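Local coordinates for putative pectin lyase (PDB 7CHU), which serves as the tailspike of a deep-sea thermophilic bacteriophage and probably recognises or degrades polysaccharide on the host surface, at residues 96-101 against 135-140; 156-161 against 175-180; 210-215 against 223-228. All coordinates share one frame; numbering follows the deposited sequence.

How the contacts relate
All three contacts fall within the pectate lyase-like region and follow one another along the chain. Contact 1 joins helix 91-99 to an early strand, while contacts 2 and 3 lie between walls of successive coils, consistent with a beta-helix. Contacts 1 and 2 have centres about 11 Å apart and touch directly: Arg136 NH1 forms a salt bridge to Glu175 OE2 at 2.7 Å, and Leu137, part of contact 1, also packs on Phe158 and Met177 of contact 2. Contact 3 lies about 9 Å from contact 2 and about 19 Å from contact 1, centre to centre, and touches neither. Each contact has one segment, 135-140, 175-180 or 223-228, that reaches a neighbouring subunit of the trimer.

Contact 1 (96-101 against 135-140); sequences NAINSI and IRLVGA
Ile101 and Ile135 lie alongside each other with their side chains running in opposite directions. The branch methyl CG2 of Ile101 meets CG1 of Ile135 at 4.0 Å, and the CB of Ile101 stands equally close, 4.0 Å, to the CD1 of Ile135. The extended second torsion of Ile135 (chi2 -172°) carries CD1 out from the strand to the helix end. There this methyl lies 4.2 Å from the backbone O of Ile98 and 4.3 Å from Ile98 CG2, so one methyl touches both isoleucines. Ile98 and Leu137 are turned differently, crossing at about a right angle. A single methyl, Leu137 CD2, is met by two successive carbons of the longer Ile98 branch, with CG1 and CD1 each 4.0 Å from it. All four side chains are buried, and the interface, 173 Å² over both sides, contains no hydrogen bond across it. The C-terminal part of helix 91-99 and the turn at Ile101 that follows it thus pack onto inward-facing residues of an early parallel strand, consistent with the helix that caps the N-terminal end of the right-handed beta-helix in pectate lyase-like proteins. Ile130 of strand 128-130 touches Ile98, Ile135 and Leu137, while Val115 lies against Ile101. Ser100 OG donates back to Ala97 O at 2.6 Å, with a C=O...donor angle of 133° and a tilt of 21° from the carbonyl plane. Ile98 O, besides its methyl neighbour, accepts a bond from Ile101 N at 3.1 Å.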
ATOM      1  N   ASN A  96      32.148 -20.056  -2.769  1.00 14.23           N
ATOM      2  CA  ASN A  96      32.801 -20.493  -1.536  1.00 16.80           C
ATOM      3  C   ASN A  96      32.250 -19.748  -0.328  1.00 14.85           C
ATOM      4  O   ASN A  96      32.008 -20.353   0.724  1.00 13.09           O
ATOM      5  CB  ASN A  96      34.331 -20.316  -1.654  1.00 15.55           C
ATOM      6  CG  ASN A  96      34.961 -21.385  -2.537  1.00 21.85           C
ATOM      7  OD1 ASN A  96      34.304 -22.362  -2.864  1.00 17.91           O
ATOM      8  ND2 ASN A  96      36.234 -21.228  -2.885  1.00 19.98           N
ATOM      9  N   ALA A  97      32.022 -18.438  -0.467  1.00 12.39           N
ATOM     10  CA  ALA A  97      31.436 -17.663   0.622  1.00 13.38           C
ATOM     11  C   ALA A  97      30.069 -18.198   1.005  1.00 13.50           C
ATOM     12  O   ALA A  97      29.793 -18.417   2.186  1.00 12.85           O
ATOM     13  CB  ALA A  97      31.327 -16.191   0.225  1.00 14.67           C
ATOM     14  N   ILE A  98      29.185 -18.384   0.017  1.00 16.74           N
ATOM     15  CA  ILE A  98      27.853 -18.929   0.270  1.00 15.96           C
ATOM     16  C   ILE A  98      27.947 -20.331   0.877  1.00 15.24           C
ATOM     17  O   ILE A  98      27.231 -20.660   1.831  1.00 15.51           O
ATOM     18  CB  ILE A  98      27.044 -18.942  -1.043  1.00 13.59           C
ATOM     19  CG1 ILE A  98      26.620 -17.526  -1.443  1.00 11.86           C
ATOM     20  CG2 ILE A  98      25.857 -19.892  -0.947  1.00 17.87           C
ATOM     21  CD1 ILE A  98      26.234 -17.429  -2.868  1.00 15.42           C
ATOM     22  N   ASN A  99      28.824 -21.181   0.330  1.00 15.16           N
ATOM     23  CA  ASN A  99      28.976 -22.546   0.850  1.00 16.95           C
ATOM     24  C   ASN A  99      29.478 -22.580   2.284  1.00 18.68           C
ATOM     25  O   ASN A  99      29.219 -23.562   2.989  1.00 16.89           O
ATOM     26  CB  ASN A  99      29.928 -23.356  -0.027  1.00 12.89           C
ATOM     27  CG  ASN A  99      29.309 -23.723  -1.354  1.00 20.71           C
ATOM     28  OD1 ASN A  99      28.102 -23.578  -1.545  1.00 21.46           O
ATOM     29  ND2 ASN A  99      30.131 -24.192  -2.282  1.00 23.22           N
ATOM     30  N   SER A 100      30.157 -21.522   2.740  1.00 14.51           N
ATOM     31  CA  SER A 100      30.656 -21.491   4.113  1.00 17.96           C
ATOM     32  C   SER A 100      29.555 -21.245   5.123  1.00 19.60           C
ATOM     33  O   SER A 100      29.807 -21.384   6.320  1.00 19.19           O
ATOM     34  CB  SER A 100      31.738 -20.422   4.272  1.00 16.93           C
ATOM     35  OG  SER A 100      31.185 -19.100   4.224  1.00 18.22           O
ATOM     36  N   ILE A 101      28.360 -20.830   4.686  1.00 16.57           N
ATOM     37  CA  ILE A 101      27.245 -20.718   5.618  1.00 17.87           C
ATOM     38  C   ILE A 101      26.827 -22.112   6.069  1.00 19.59           C
ATOM     39  O   ILE A 101      26.581 -23.014   5.254  1.00 21.81           O
ATOM     40  CB  ILE A 101      26.058 -19.972   4.983  1.00 23.06           C
ATOM     41  CG1 ILE A 101      26.451 -18.543   4.622  1.00 19.37           C
ATOM     42  CG2 ILE A 101      24.876 -19.966   5.949  1.00 23.02           C
ATOM     43  CD1 ILE A 101      26.534 -17.638   5.791  1.00 21.26           C
ATOM     44  N   ILE A 135      19.496 -18.054   4.000  1.00 13.33           N
ATOM     45  CA  ILE A 135      20.643 -17.368   3.417  1.00 13.45           C
ATOM     46  C   ILE A 135      20.130 -16.103   2.741  1.00 16.75           C
ATOM     47  O   ILE A 135      19.215 -16.163   1.910  1.00 14.20           O
ATOM     48  CB  ILE A 135      21.408 -18.269   2.433  1.00 13.64           C
ATOM     49  CG1 ILE A 135      22.106 -19.409   3.188  1.00 18.06           C
ATOM     50  CG2 ILE A 135      22.456 -17.449   1.657  1.00 12.08           C
ATOM     51  CD1 ILE A 135      23.074 -20.266   2.301  1.00 13.41           C
ATOM     52  N   ARG A 136      20.704 -14.957   3.103  1.00 14.27           N
ATOM     53  CA  ARG A 136      20.366 -13.685   2.483  1.00 16.25           C
ATOM     54  C   ARG A 136      21.605 -13.119   1.807  1.00 13.13           C
ATOM     55  O   ARG A 136      22.667 -13.043   2.433  1.00 16.19           O
ATOM     56  CB  ARG A 136      19.838 -12.695   3.518  1.00 16.81           C
ATOM     57  CG  ARG A 136      18.362 -12.828   3.808  1.00 21.06           C
ATOM     58  CD  ARG A 136      17.905 -11.639   4.625  1.00 24.82           C
ATOM     59  NE  ARG A 136      18.478 -11.674   5.963  1.00 26.18           N
ATOM     60  CZ  ARG A 136      18.881 -10.604   6.642  1.00 26.29           C
ATOM     61  NH1 ARG A 136      18.793  -9.391   6.113  1.00 23.07           N
ATOM     62  NH2 ARG A 136      19.386 -10.752   7.860  1.00 26.95           N
ATOM     63  N   LEU A 137      21.465 -12.718   0.543  1.00 12.90           N
ATOM     64  CA  LEU A 137      22.529 -12.053  -0.206  1.00 11.95           C
ATOM     65  C   LEU A 137      22.300 -10.539  -0.147  1.00 14.26           C
ATOM     66  O   LEU A 137      21.317 -10.027  -0.689  1.00 13.58           O
ATOM     67  CB  LEU A 137      22.569 -12.531  -1.652  1.00 13.23           C
ATOM     68  CG  LEU A 137      22.540 -14.040  -1.943  1.00 14.28           C
ATOM     69  CD1 LEU A 137      22.560 -14.322  -3.458  1.00 11.76           C
ATOM     70  CD2 LEU A 137      23.688 -14.776  -1.230  1.00 10.98           C
ATOM     71  N   VAL A 138      23.221  -9.822   0.485  1.00 14.27           N
ATOM     72  CA  VAL A 138      23.061  -8.398   0.764  1.00 15.30           C
ATOM     73  C   VAL A 138      24.264  -7.656   0.197  1.00 13.65           C
ATOM     74  O   VAL A 138      25.402  -8.028   0.477  1.00 12.40           O
ATOM     75  CB  VAL A 138      22.938  -8.142   2.278  1.00 16.50           C
ATOM     76  CG1 VAL A 138      22.850  -6.630   2.572  1.00 12.41           C
ATOM     77  CG2 VAL A 138      21.752  -8.925   2.867  1.00 14.96           C
ATOM     78  N   GLY A 139      24.012  -6.603  -0.586  1.00 15.32           N
ATOM     79  CA  GLY A 139      25.047  -5.720  -1.070  1.00 11.25           C
ATOM     80  C   GLY A 139      25.007  -4.344  -0.421  1.00 12.84           C
ATOM     81  O   GLY A 139      24.285  -4.091   0.543  1.00 13.77           O
ATOM     82  N   ALA A 140      25.808  -3.440  -0.976  1.00 13.20           N
ATOM     83  CA  ALA A 140      25.921  -2.088  -0.439  1.00 15.17           C
ATOM     84  C   ALA A 140      24.913  -1.107  -1.037  1.00 16.17           C
ATOM     85  O   ALA A 140      24.835   0.041  -0.577  1.00 16.50           O
ATOM     86  CB  ALA A 140      27.335  -1.557  -0.664  1.00 17.76           C
TER

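Contact 2 (156-161 against 175-180); sequences PVFEFV and EKMCID
Val157 and Ile179 make the aliphatic half of this contact, meeting through their branch methyls: CG2 of Val157 lies 3.7 Å from CG2 of Ile179, the shortest approach between the segments. The two side chains run past each other in opposite directions, and Ile179 CG2 also touches Val157 CB at 4.0 Å. The longer branch of Ile179 serves the aromatic half. Its CG1 approaches Phe158 CE2 obliquely at 3.9 Å, whereas its CD1 sits in the ring plane at the edge, 4.0 Å from the same CE2. Ile179 therefore divides its branches between two successive residues of 156-161.

The sulfur contact is a Met-aromatic one. Met177 SD is 4.0 Å from Phe158 CE2 and 5.2 Å from the ring centroid, 65° off the ring normal, an oblique approach that is neither over the face nor at the edge. A bend in the thioether chain (chi3 65°) takes CE off toward Leu137 while SD stays beside CE2. No hydrogen bond crosses, and the four touching residues are buried, so the contact rests on apolar and sulfur-aromatic packing across the interior of a beta-helix coil.

Around it, Ile128 and Ile130 of strand 128-130 and Leu137 of strand 135-139 pack on Phe158, Leu137 also reaches Met177, and strand 145-149 flanks both halves, with Ile147 and Ser149 at Val157 and Thr145 at Met177.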
ATOM      1  N   PRO A 156      20.746 -19.356 -14.658  1.00 18.27           N
ATOM      2  CA  PRO A 156      20.629 -18.147 -13.833  1.00 17.90           C
ATOM      3  C   PRO A 156      21.970 -17.733 -13.247  1.00 17.79           C
ATOM      4  O   PRO A 156      22.893 -18.536 -13.129  1.00 17.52           O
ATOM      5  CB  PRO A 156      19.650 -18.560 -12.731  1.00 14.18           C
ATOM      6  CG  PRO A 156      19.731 -20.057 -12.671  1.00 17.72           C
ATOM      7  CD  PRO A 156      20.040 -20.511 -14.068  1.00 16.30           C
ATOM      8  N   VAL A 157      22.066 -16.441 -12.908  1.00 15.14           N
ATOM      9  CA  VAL A 157      23.227 -15.947 -12.169  1.00 16.50           C
ATOM     10  C   VAL A 157      23.187 -16.477 -10.744  1.00 18.08           C
ATOM     11  O   VAL A 157      24.151 -17.079 -10.256  1.00 15.89           O
ATOM     12  CB  VAL A 157      23.274 -14.407 -12.192  1.00 16.25           C
ATOM     13  CG1 VAL A 157      24.489 -13.906 -11.437  1.00 17.58           C
ATOM     14  CG2 VAL A 157      23.330 -13.892 -13.599  1.00 19.15           C
ATOM     15  N   PHE A 158      22.048 -16.296 -10.069  1.00 14.82           N
ATOM     16  CA  PHE A 158      21.801 -16.864  -8.748  1.00 16.90           C
ATOM     17  C   PHE A 158      20.642 -17.841  -8.869  1.00 17.79           C
ATOM     18  O   PHE A 158      19.525 -17.430  -9.198  1.00 13.87           O
ATOM     19  CB  PHE A 158      21.442 -15.782  -7.723  1.00 15.15           C
ATOM     20  CG  PHE A 158      22.573 -14.879  -7.358  1.00 16.94           C
ATOM     21  CD1 PHE A 158      23.774 -15.397  -6.886  1.00 18.64           C
ATOM     22  CD2 PHE A 158      22.425 -13.501  -7.448  1.00 18.33           C
ATOM     23  CE1 PHE A 158      24.812 -14.551  -6.526  1.00 21.22           C
ATOM     24  CE2 PHE A 158      23.455 -12.654  -7.088  1.00 18.93           C
ATOM     25  CZ  PHE A 158      24.649 -13.171  -6.634  1.00 16.09           C
ATOM     26  N   GLU A 159      20.889 -19.108  -8.525  1.00 13.74           N
ATOM     27  CA  GLU A 159      19.856 -20.134  -8.462  1.00 15.17           C
ATOM     28  C   GLU A 159      19.566 -20.458  -6.998  1.00 17.21           C
ATOM     29  O   GLU A 159      20.434 -20.995  -6.294  1.00 17.17           O
ATOM     30  CB  GLU A 159      20.291 -21.398  -9.224  1.00 14.78           C
ATOM     31  CG  GLU A 159      19.167 -22.441  -9.356  1.00 16.65           C
ATOM     32  CD  GLU A 159      19.632 -23.817  -9.915  1.00 22.88           C
ATOM     33  OE1 GLU A 159      20.768 -24.258  -9.634  1.00 27.01           O
ATOM     34  OE2 GLU A 159      18.842 -24.477 -10.623  1.00 27.43           O
ATOM     35  N   PHE A 160      18.341 -20.163  -6.551  1.00 13.19           N
ATOM     36  CA  PHE A 160      17.831 -20.579  -5.247  1.00 14.23           C
ATOM     37  C   PHE A 160      16.916 -21.770  -5.496  1.00 13.20           C
ATOM     38  O   PHE A 160      15.879 -21.625  -6.146  1.00 16.92           O
ATOM     39  CB  PHE A 160      17.039 -19.465  -4.537  1.00 13.61           C
ATOM     40  CG  PHE A 160      17.837 -18.223  -4.178  1.00 14.07           C
ATOM     41  CD1 PHE A 160      18.108 -17.257  -5.140  1.00 14.89           C
ATOM     42  CD2 PHE A 160      18.277 -18.009  -2.868  1.00 15.11           C
ATOM     43  CE1 PHE A 160      18.820 -16.111  -4.809  1.00 16.40           C
ATOM     44  CE2 PHE A 160      18.986 -16.871  -2.525  1.00 14.18           C
ATOM     45  CZ  PHE A 160      19.271 -15.925  -3.508  1.00 14.91           C
ATOM     46  N   VAL A 161      17.282 -22.941  -4.973  1.00 17.76           N
ATOM     47  CA  VAL A 161      16.480 -24.158  -5.117  1.00 16.08           C
ATOM     48  C   VAL A 161      16.939 -25.101  -4.009  1.00 17.56           C
ATOM     49  O   VAL A 161      18.138 -25.136  -3.720  1.00 15.25           O
ATOM     50  CB  VAL A 161      16.656 -24.785  -6.515  1.00 14.73           C
ATOM     51  CG1 VAL A 161      18.117 -25.258  -6.742  1.00 19.22           C
ATOM     52  CG2 VAL A 161      15.708 -25.963  -6.746  1.00 18.90           C
ATOM     53  N   GLU A 175      18.991  -8.490  -1.057  1.00 13.23           N
ATOM     54  CA  GLU A 175      18.773  -7.097  -0.683  1.00 15.65           C
ATOM     55  C   GLU A 175      19.907  -6.247  -1.231  1.00 13.19           C
ATOM     56  O   GLU A 175      21.068  -6.648  -1.184  1.00 14.88           O
ATOM     57  CB  GLU A 175      18.694  -6.894   0.841  1.00 14.75           C
ATOM     58  CG  GLU A 175      17.650  -7.709   1.588  1.00 22.72           C
ATOM     59  CD  GLU A 175      17.847  -7.611   3.116  1.00 29.15           C
ATOM     60  OE1 GLU A 175      18.280  -6.543   3.595  1.00 35.01           O
ATOM     61  OE2 GLU A 175      17.602  -8.600   3.840  1.00 27.28           O
ATOM     62  N   LYS A 176      19.559  -5.083  -1.771  1.00 12.54           N
ATOM     63  CA  LYS A 176      20.508  -4.006  -2.034  1.00 14.75           C
ATOM     64  C   LYS A 176      21.666  -4.421  -2.957  1.00 16.14           C
ATOM     65  O   LYS A 176      22.846  -4.228  -2.636  1.00 11.83           O
ATOM     66  CB  LYS A 176      21.050  -3.462  -0.707  1.00 13.56           C
ATOM     67  CG  LYS A 176      20.000  -3.085   0.295  1.00 18.32           C
ATOM     68  CD  LYS A 176      19.282  -1.851  -0.181  1.00 20.66           C
ATOM     69  CE  LYS A 176      18.222  -1.357   0.807  1.00 25.92           C
ATOM     70  NZ  LYS A 176      17.652  -0.067   0.263  1.00 28.07           N
ATOM     71  N   MET A 177      21.318  -4.904  -4.151  1.00 12.81           N
ATOM     72  CA  MET A 177      22.316  -5.222  -5.169  1.00 14.81           C
ATOM     73  C   MET A 177      21.608  -5.389  -6.513  1.00 16.75           C
ATOM     74  O   MET A 177      20.386  -5.554  -6.567  1.00 16.11           O
ATOM     75  CB  MET A 177      23.112  -6.492  -4.810  1.00 12.66           C
ATOM     76  CG  MET A 177      22.357  -7.798  -5.059  1.00 19.05           C
ATOM     77  SD  MET A 177      23.410  -9.298  -4.846  0.64 16.97           S
ATOM     78  CE  MET A 177      23.742  -9.130  -3.130  1.00  9.60           C
ATOM     79  N   CYS A 178      22.394  -5.334  -7.598  1.00 16.11           N
ATOM     80  CA  CYS A 178      21.903  -5.469  -8.975  1.00 18.07           C
ATOM     81  C   CYS A 178      22.520  -6.715  -9.602  1.00 17.75           C
ATOM     82  O   CYS A 178      23.694  -7.024  -9.364  1.00 17.20           O
ATOM     83  CB  CYS A 178      22.266  -4.232  -9.859  1.00 14.97           C
ATOM     84  SG  CYS A 178      21.597  -4.242 -11.603  1.00 38.38           S
ATOM     85  N   ILE A 179      21.724  -7.434 -10.394  1.00 16.66           N
ATOM     86  CA  ILE A 179      22.227  -8.449 -11.317  1.00 16.38           C
ATOM     87  C   ILE A 179      22.095  -7.884 -12.726  1.00 20.07           C
ATOM     88  O   ILE A 179      20.982  -7.574 -13.174  1.00 20.82           O
ATOM     89  CB  ILE A 179      21.470  -9.780 -11.192  1.00 19.36           C
ATOM     90  CG1 ILE A 179      21.815 -10.472  -9.874  1.00 21.02           C
ATOM     91  CG2 ILE A 179      21.846 -10.700 -12.371  1.00 18.85           C
ATOM     92  CD1 ILE A 179      20.986  -9.988  -8.671  1.00 19.55           C
ATOM     93  N   ASP A 180      23.222  -7.742 -13.424  1.00 17.56           N
ATOM     94  CA  ASP A 180      23.264  -7.167 -14.770  1.00 17.46           C
ATOM     95  C   ASP A 180      23.689  -8.264 -15.742  1.00 20.96           C
ATOM     96  O   ASP A 180      24.853  -8.701 -15.725  1.00 16.05           O
ATOM     97  CB  ASP A 180      24.220  -5.974 -14.806  1.00 20.69           C
ATOM     98  CG  ASP A 180      24.373  -5.359 -16.196  1.00 26.37           C
ATOM     99  OD1 ASP A 180      23.759  -5.845 -17.193  1.00 24.41           O
ATOM    100  OD2 ASP A 180      25.138  -4.369 -16.290  1.00 27.67           O
TER

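Contact 3 (210-215 against 223-228); sequences HGLYIE and IGLYNT
Leu212 and Leu225 supply the close part of this contact, meeting methyl to methyl: CD2 of Leu212 lies 4.1 Å from CD2 of Leu225, and the two side chains approach at a slant. In both residues CG stands opposite the backbone N (chi1 172° in Leu212), which sends the branched end toward the other segment. Asn227 makes the looser part. Its ND2 comes within 4.4 Å of Leu212 N and within 4.4 Å of Leu212 CB, a loose approach with no hydrogen bond. Gly211, which has no side chain, borders the same amide, its CA 4.6 Å from Asn227 ND2. The partly exposed side of 210-215 carries Tyr213 and Glu215, bonded to each other. The three touching side chains are buried inside the beta-helix, where Val189 and Leu191 also cover Leu212 and Phe260 packs on Leu225 and Asn227. The buried amide is provided for by its surroundings: ND2 bonds to Gly239 O, and OD1 to ND2 of both Asn230 and Asn263. Three bonds imply that the amide is probably fixed in rotation by Asn230, nearby in sequence, and by Gly239 and Asn263 further along the chain, while the leucines meet by apolar contact alone.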
ATOM      1  N   HIS A 210      14.772 -15.037 -18.965  1.00 17.13           N
ATOM      2  CA  HIS A 210      13.891 -14.427 -17.977  1.00 13.74           C
ATOM      3  C   HIS A 210      14.717 -13.556 -17.032  1.00 14.23           C
ATOM      4  O   HIS A 210      15.876 -13.867 -16.735  1.00 15.07           O
ATOM      5  CB  HIS A 210      13.159 -15.492 -17.157  1.00 11.73           C
ATOM      6  CG  HIS A 210      12.307 -16.433 -17.956  1.00 15.96           C
ATOM      7  ND1 HIS A 210      11.333 -16.007 -18.844  1.00 13.23           N
ATOM      8  CD2 HIS A 210      12.244 -17.785 -17.948  1.00 13.95           C
ATOM      9  CE1 HIS A 210      10.725 -17.063 -19.354  1.00 15.79           C
ATOM     10  NE2 HIS A 210      11.251 -18.152 -18.819  1.00 16.54           N
ATOM     11  N   GLY A 211      14.134 -12.453 -16.577  1.00 16.04           N
ATOM     12  CA  GLY A 211      14.825 -11.621 -15.603  1.00 15.27           C
ATOM     13  C   GLY A 211      14.796 -12.316 -14.263  1.00 13.44           C
ATOM     14  O   GLY A 211      15.834 -12.606 -13.667  1.00 16.77           O
ATOM     15  N   LEU A 212      13.590 -12.601 -13.793  1.00 12.67           N
ATOM     16  CA  LEU A 212      13.356 -13.311 -12.544  1.00 13.22           C
ATOM     17  C   LEU A 212      12.452 -14.491 -12.880  1.00 16.68           C
ATOM     18  O   LEU A 212      11.345 -14.302 -13.389  1.00 17.00           O
ATOM     19  CB  LEU A 212      12.724 -12.374 -11.507  1.00 15.06           C
ATOM     20  CG  LEU A 212      12.212 -12.904 -10.172  1.00 16.13           C
ATOM     21  CD1 LEU A 212      13.396 -13.429  -9.353  1.00 16.66           C
ATOM     22  CD2 LEU A 212      11.474 -11.795  -9.417  1.00 16.65           C
ATOM     23  N   TYR A 213      12.945 -15.702 -12.678  1.00 15.88           N
ATOM     24  CA  TYR A 213      12.168 -16.915 -12.915  1.00 12.81           C
ATOM     25  C   TYR A 213      11.719 -17.468 -11.574  1.00 12.14           C
ATOM     26  O   TYR A 213      12.521 -17.558 -10.629  1.00 14.46           O
ATOM     27  CB  TYR A 213      12.987 -17.961 -13.682  1.00 14.52           C
ATOM     28  CG  TYR A 213      12.235 -19.266 -13.886  1.00 17.27           C
ATOM     29  CD1 TYR A 213      11.252 -19.380 -14.873  1.00 16.31           C
ATOM     30  CD2 TYR A 213      12.488 -20.362 -13.090  1.00 18.04           C
ATOM     31  CE1 TYR A 213      10.558 -20.556 -15.046  1.00 17.12           C
ATOM     32  CE2 TYR A 213      11.787 -21.551 -13.254  1.00 17.16           C
ATOM     33  CZ  TYR A 213      10.830 -21.636 -14.236  1.00 19.10           C
ATOM     34  OH  TYR A 213      10.133 -22.807 -14.404  1.00 21.14           O
ATOM     35  N   ILE A 214      10.443 -17.821 -11.483  1.00 11.54           N
ATOM     36  CA  ILE A 214       9.805 -18.180 -10.220  1.00 13.81           C
ATOM     37  C   ILE A 214       8.959 -19.420 -10.476  1.00 13.71           C
ATOM     38  O   ILE A 214       8.061 -19.395 -11.321  1.00 12.80           O
ATOM     39  CB  ILE A 214       8.936 -17.021  -9.669  1.00 12.91           C
ATOM     40  CG1 ILE A 214       9.819 -15.812  -9.315  1.00 14.06           C
ATOM     41  CG2 ILE A 214       8.116 -17.447  -8.444  1.00 13.67           C
ATOM     42  CD1 ILE A 214       9.005 -14.552  -8.899  1.00 15.08           C
ATOM     43  N   GLU A 215       9.246 -20.510  -9.764  1.00 14.33           N
ATOM     44  CA  GLU A 215       8.517 -21.761  -9.945  1.00 13.23           C
ATOM     45  C   GLU A 215       8.173 -22.338  -8.585  1.00 12.96           C
ATOM     46  O   GLU A 215       9.072 -22.611  -7.788  1.00 12.54           O
ATOM     47  CB  GLU A 215       9.333 -22.780 -10.747  1.00 15.99           C
ATOM     48  CG  GLU A 215       8.610 -24.121 -10.853  1.00 17.64           C
ATOM     49  CD  GLU A 215       9.429 -25.192 -11.600  1.00 21.46           C
ATOM     50  OE1 GLU A 215       9.244 -26.394 -11.312  1.00 24.04           O
ATOM     51  OE2 GLU A 215      10.245 -24.830 -12.478  1.00 20.09           O
ATOM     52  N   ILE A 223       9.907  -6.298  -2.285  1.00 14.47           N
ATOM     53  CA  ILE A 223       9.680  -4.866  -2.129  1.00 14.70           C
ATOM     54  C   ILE A 223      10.732  -4.116  -2.932  1.00 13.16           C
ATOM     55  O   ILE A 223      11.923  -4.384  -2.788  1.00 13.12           O
ATOM     56  CB  ILE A 223       9.724  -4.468  -0.638  1.00 12.28           C
ATOM     57  CG1 ILE A 223       8.716  -5.290   0.170  1.00 12.56           C
ATOM     58  CG2 ILE A 223       9.489  -2.953  -0.435  1.00 11.54           C
ATOM     59  CD1 ILE A 223       8.885  -5.106   1.691  1.00 22.48           C
ATOM     60  N   GLY A 224      10.297  -3.172  -3.770  1.00 13.19           N
ATOM     61  CA  GLY A 224      11.238  -2.291  -4.449  1.00 14.15           C
ATOM     62  C   GLY A 224      12.076  -2.925  -5.550  1.00 16.79           C
ATOM     63  O   GLY A 224      13.136  -2.377  -5.921  1.00 15.85           O
ATOM     64  N   LEU A 225      11.639  -4.057  -6.100  1.00 13.06           N
ATOM     65  CA  LEU A 225      12.358  -4.651  -7.226  1.00 12.59           C
ATOM     66  C   LEU A 225      12.372  -3.698  -8.417  1.00 14.90           C
ATOM     67  O   LEU A 225      11.353  -3.083  -8.756  1.00 13.49           O
ATOM     68  CB  LEU A 225      11.716  -5.983  -7.633  1.00 14.35           C
ATOM     69  CG  LEU A 225      12.093  -6.572  -9.004  1.00 17.32           C
ATOM     70  CD1 LEU A 225      13.542  -7.056  -9.032  1.00 15.46           C
ATOM     71  CD2 LEU A 225      11.166  -7.705  -9.425  1.00 16.11           C
ATOM     72  N   TYR A 226      13.538  -3.579  -9.051  1.00 13.34           N
ATOM     73  CA  TYR A 226      13.729  -2.814 -10.284  1.00 12.91           C
ATOM     74  C   TYR A 226      14.073  -3.816 -11.390  1.00 16.32           C
ATOM     75  O   TYR A 226      15.088  -4.513 -11.308  1.00 11.57           O
ATOM     76  CB  TYR A 226      14.843  -1.796 -10.086  1.00 13.46           C
ATOM     77  CG  TYR A 226      15.134  -0.844 -11.213  1.00 13.22           C
ATOM     78  CD1 TYR A 226      14.109  -0.239 -11.932  1.00 15.60           C
ATOM     79  CD2 TYR A 226      16.448  -0.509 -11.524  1.00 17.01           C
ATOM     80  CE1 TYR A 226      14.384   0.678 -12.955  1.00 15.02           C
ATOM     81  CE2 TYR A 226      16.735   0.395 -12.535  1.00 19.08           C
ATOM     82  CZ  TYR A 226      15.699   0.990 -13.250  1.00 18.62           C
ATOM     83  OH  TYR A 226      15.988   1.890 -14.263  1.00 18.48           O
ATOM     84  N   ASN A 227      13.240  -3.883 -12.427  1.00 12.75           N
ATOM     85  CA  ASN A 227      13.293  -4.969 -13.414  1.00 12.28           C
ATOM     86  C   ASN A 227      13.151  -4.338 -14.797  1.00 16.46           C
ATOM     87  O   ASN A 227      12.054  -3.896 -15.157  1.00 14.64           O
ATOM     88  CB  ASN A 227      12.185  -5.985 -13.117  1.00 14.34           C
ATOM     89  CG  ASN A 227      12.239  -7.217 -14.016  1.00 15.70           C
ATOM     90  OD1 ASN A 227      12.098  -7.106 -15.229  1.00 14.81           O
ATOM     91  ND2 ASN A 227      12.411  -8.396 -13.416  1.00 13.52           N
ATOM     92  N   THR A 228      14.255  -4.219 -15.547  1.00 13.25           N
ATOM     93  CA  THR A 228      14.212  -3.581 -16.864  1.00 15.25           C
ATOM     94  C   THR A 228      15.048  -4.354 -17.880  1.00 15.89           C
ATOM     95  O   THR A 228      15.991  -5.061 -17.521  1.00 14.05           O
ATOM     96  CB  THR A 228      14.725  -2.119 -16.856  1.00 17.78           C
ATOM     97  OG1 THR A 228      16.154  -2.098 -17.000  1.00 18.01           O
ATOM     98  CG2 THR A 228      14.358  -1.418 -15.562  1.00 15.94           C
TER